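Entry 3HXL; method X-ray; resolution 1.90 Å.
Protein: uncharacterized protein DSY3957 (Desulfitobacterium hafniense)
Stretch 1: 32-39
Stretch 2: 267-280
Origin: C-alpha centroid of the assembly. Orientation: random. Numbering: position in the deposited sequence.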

# COMPACT_ATOMS: atom_id res chain seq x y z
N GLU A 32 6.90 -11.13 7.06
CA GLU A 32 5.75 -11.16 6.19
C GLU A 32 5.58 -9.81 5.51
O GLU A 32 5.71 -8.75 6.14
CB GLU A 32 4.49 -11.52 6.98
CG GLU A 32 4.45 -12.99 7.40
CD GLU A 32 3.12 -13.37 8.04
OE1 GLU A 32 2.91 -14.58 8.30
OE2 GLU A 32 2.30 -12.46 8.28
N ARG A 33 5.33 -9.87 4.21
CA ARG A 33 5.14 -8.68 3.39
C ARG A 33 3.64 -8.47 3.27
O ARG A 33 2.91 -8.57 4.26
CB ARG A 33 5.77 -8.93 2.01
CG ARG A 33 7.27 -9.23 2.06
CD ARG A 33 7.79 -9.75 0.71
NE ARG A 33 7.44 -8.86 -0.40
CZ ARG A 33 8.06 -7.71 -0.65
NH1 ARG A 33 7.67 -6.96 -1.68
NH2 ARG A 33 9.07 -7.31 0.11
N GLY A 34 3.17 -8.18 2.06
CA GLY A 34 1.75 -8.00 1.83
C GLY A 34 1.15 -6.64 2.14
O GLY A 34 -0.05 -6.45 1.98
N ILE A 35 1.98 -5.68 2.55
CA ILE A 35 1.45 -4.36 2.89
C ILE A 35 1.75 -3.29 1.85
O ILE A 35 2.91 -2.98 1.58
CB ILE A 35 1.99 -3.90 4.25
CG1 ILE A 35 1.67 -4.95 5.32
CG2 ILE A 35 1.38 -2.56 4.62
CD1 ILE A 35 2.28 -4.66 6.67
N VAL A 36 0.69 -2.73 1.27
CA VAL A 36 0.83 -1.68 0.26
C VAL A 36 0.22 -0.39 0.81
O VAL A 36 -0.67 -0.43 1.66
CB VAL A 36 0.10 -2.08 -1.07
CG1 VAL A 36 -1.40 -2.14 -0.85
CG2 VAL A 36 0.43 -1.07 -2.17
N SER A 37 0.72 0.76 0.35
CA SER A 37 0.18 2.05 0.80
C SER A 37 -0.02 2.94 -0.41
O SER A 37 0.76 2.91 -1.37
CB SER A 37 1.12 2.75 1.78
OG SER A 37 0.57 4.00 2.15
N MSE A 38 -1.05 3.76 -0.37
CA MSE A 38 -1.35 4.61 -1.51
C MSE A 38 -2.02 5.92 -1.13
O MSE A 38 -2.95 5.95 -0.32
CB MSE A 38 -2.23 3.81 -2.47
CG MSE A 38 -2.68 4.50 -3.74
SE MSE A 38 -3.45 3.18 -4.97
CE MSE A 38 -4.80 2.47 -3.74
N PRO A 39 -1.53 7.04 -1.69
CA PRO A 39 -2.13 8.35 -1.39
C PRO A 39 -3.17 8.64 -2.49
O PRO A 39 -2.85 8.60 -3.67
CB PRO A 39 -0.93 9.29 -1.45
CG PRO A 39 -0.10 8.70 -2.56
CD PRO A 39 -0.20 7.19 -2.32
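Stretch 2 267-280: TAWVAGATAGARVN

The last turn of an α-helix leaves several backbone carbonyl groups without an amide partner further along the helix, and a neighbouring segment that brings N-H groups to them can fasten the helix end in place. The contact between residues 32-39 and 267-280 is a compact example. Arg33 reaches across to the end of the helix with two hydrogen bonds from its guanidinium group: NH1 donates to Thr274 O at 2.8 Å, with a nearly straight N-H...O angle of 169°, and NE donates to Ala277 O at 2.9 Å with a more bent angle of 132°. Both acceptors lie at the edge of the guanidinium, near its plane, where its N-H bonds point. The side chain follows an m, t, p course over its first three torsions, which turns the guanidinium across the end of the helix.

The third bond comes from the backbone. Gly34 N donates to Ala275 O at 2.7 Å, with an angle of 145°, so that side chain and main chain of adjacent residues together engage three carbonyls between Thr274 and Ala277. The aliphatic base of Arg33 is close as well, its CB lying 3.2 Å from the same Ala275 O.

The backbone of stretch 2 places these carbonyls at the helix end: Thr274 O and Ala275 O belong to the last turn, and Ala277 O lies just beyond it. The helix, which begins earlier in the chain, runs through Gly276, and Ala277 is the first residue to leave helical angles, with phi/psi of -65/138. Ala277 N still makes weak hydrogen bonds back to Ala273 O at 2.9 Å and to Thr274 O at 3.4 Å. Further back, Thr274 OG1 donates to Val270 O of its own helix at 2.8 Å.

Glycine is what the backbone of Gly34 calls for: at phi/psi of 83/3 a CB would be jammed against the carbonyl oxygen of the preceding residue. Here the CA atoms of the two stretches also come closest, with Gly34 CA 4.1 Å from Gly276 CA.

From this pinned end the segments diverge. Strand 35-39 and helix 267-276 run in roughly opposite directions, at an angle of 156°, and their axes approach to 7.2 Å. The CA separation widens to 5.6 Å between Val36 and Gly272 and to 7.7 Å between Met38 and Ala268, making room for side chains between the backbones.

Strand alternation decides which side chains fill that room. Val36 and Met38 point toward the helix, whereas Ile35 and Ser37 point away. Val36, in the p rotamer, places CG2 3.6 Å from Ala271 CB, while its CB lies 4.2 Å from Ala275 CB; these two alanines are one helical turn apart. The same methyl of Ala275 approaches the strand backbone, 3.6 Å from Ile35 O. At the wider end, Met38, a selenomethionine, spans the gap with its longer side chain and sets SE 3.9 Å from Ala268 CB. Altogether the two stretches bury 430 Å², with polar attachment at the helix end giving way to apolar packing along its length.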

# COMPACT_ATOMS: atom_id res chain seq x y z
N THR A 267 -0.43 1.34 -11.46
CA THR A 267 0.54 1.30 -10.37
C THR A 267 -0.08 0.67 -9.13
O THR A 267 0.62 0.08 -8.32
CB THR A 267 1.07 2.72 -9.99
OG1 THR A 267 -0.01 3.52 -9.49
CG2 THR A 267 1.70 3.41 -11.20
N ALA A 268 -1.39 0.81 -8.98
CA ALA A 268 -2.10 0.26 -7.82
C ALA A 268 -1.92 -1.26 -7.74
O ALA A 268 -1.48 -1.79 -6.72
CB ALA A 268 -3.59 0.61 -7.89
N TRP A 269 -2.27 -1.95 -8.83
CA TRP A 269 -2.13 -3.40 -8.86
C TRP A 269 -0.66 -3.81 -8.78
O TRP A 269 -0.31 -4.74 -8.04
CB TRP A 269 -2.72 -3.98 -10.15
CG TRP A 269 -2.64 -5.48 -10.21
CD1 TRP A 269 -3.55 -6.38 -9.73
CD2 TRP A 269 -1.57 -6.26 -10.76
NE1 TRP A 269 -3.12 -7.67 -9.95
CE2 TRP A 269 -1.90 -7.62 -10.58
CE3 TRP A 269 -0.36 -5.94 -11.39
CZ2 TRP A 269 -1.07 -8.66 -11.00
CZ3 TRP A 269 0.48 -6.98 -11.81
CH2 TRP A 269 0.11 -8.33 -11.62
N VAL A 270 0.20 -3.13 -9.53
CA VAL A 270 1.61 -3.48 -9.51
C VAL A 270 2.20 -3.39 -8.10
O VAL A 270 2.96 -4.26 -7.68
CB VAL A 270 2.44 -2.59 -10.47
CG1 VAL A 270 3.92 -2.95 -10.38
CG2 VAL A 270 1.94 -2.78 -11.88
N ALA A 271 1.82 -2.35 -7.36
CA ALA A 271 2.30 -2.15 -6.00
C ALA A 271 1.74 -3.24 -5.09
O ALA A 271 2.46 -3.78 -4.24
CB ALA A 271 1.86 -0.78 -5.49
N GLY A 272 0.47 -3.56 -5.27
CA GLY A 272 -0.16 -4.59 -4.46
C GLY A 272 0.44 -5.95 -4.74
O GLY A 272 0.69 -6.74 -3.82
N ALA A 273 0.69 -6.23 -6.02
CA ALA A 273 1.28 -7.50 -6.43
C ALA A 273 2.71 -7.66 -5.94
O ALA A 273 3.14 -8.76 -5.57
CB ALA A 273 1.23 -7.62 -7.96
N THR A 274 3.45 -6.56 -5.97
CA THR A 274 4.84 -6.56 -5.52
C THR A 274 4.88 -6.80 -4.01
O THR A 274 5.67 -7.60 -3.52
CB THR A 274 5.50 -5.20 -5.85
OG1 THR A 274 5.57 -5.04 -7.27
CG2 THR A 274 6.90 -5.11 -5.26
N ALA A 275 4.01 -6.10 -3.29
CA ALA A 275 3.94 -6.24 -1.85
C ALA A 275 3.49 -7.65 -1.46
O ALA A 275 4.02 -8.24 -0.52
CB ALA A 275 2.96 -5.21 -1.29
N GLY A 276 2.52 -8.18 -2.19
CA GLY A 276 2.00 -9.52 -1.92
C GLY A 276 2.91 -10.66 -2.36
O GLY A 276 2.78 -11.78 -1.86
N ALA A 277 3.81 -10.38 -3.28
CA ALA A 277 4.74 -11.40 -3.78
C ALA A 277 5.68 -11.86 -2.66
O ALA A 277 6.17 -11.04 -1.88
CB ALA A 277 5.55 -10.84 -4.96
N ARG A 278 5.92 -13.17 -2.60
CA ARG A 278 6.80 -13.75 -1.59
C ARG A 278 8.25 -13.60 -2.05
O ARG A 278 8.50 -13.34 -3.23
CB ARG A 278 6.51 -15.25 -1.40
CG ARG A 278 5.05 -15.60 -1.17
CD ARG A 278 4.88 -17.11 -0.99
NE ARG A 278 3.51 -17.55 -1.21
CZ ARG A 278 2.46 -17.14 -0.50
NH1 ARG A 278 2.63 -16.28 0.49
NH2 ARG A 278 1.25 -17.59 -0.79
N VAL A 279 9.19 -13.77 -1.13
CA VAL A 279 10.61 -13.63 -1.47
C VAL A 279 11.09 -14.66 -2.49
O VAL A 279 12.18 -14.53 -3.04
CB VAL A 279 11.51 -13.70 -0.22
CG1 VAL A 279 11.21 -12.52 0.69
CG2 VAL A 279 11.29 -15.02 0.53
N ASN A 280 10.29 -15.68 -2.74
CA ASN A 280 10.66 -16.70 -3.72
C ASN A 280 9.80 -16.61 -4.97
O ASN A 280 9.86 -17.48 -5.84
CB ASN A 280 10.53 -18.11 -3.11
CG ASN A 280 9.12 -18.40 -2.60
OD1 ASN A 280 8.20 -17.59 -2.78
ND2 ASN A 280 8.94 -19.56 -1.98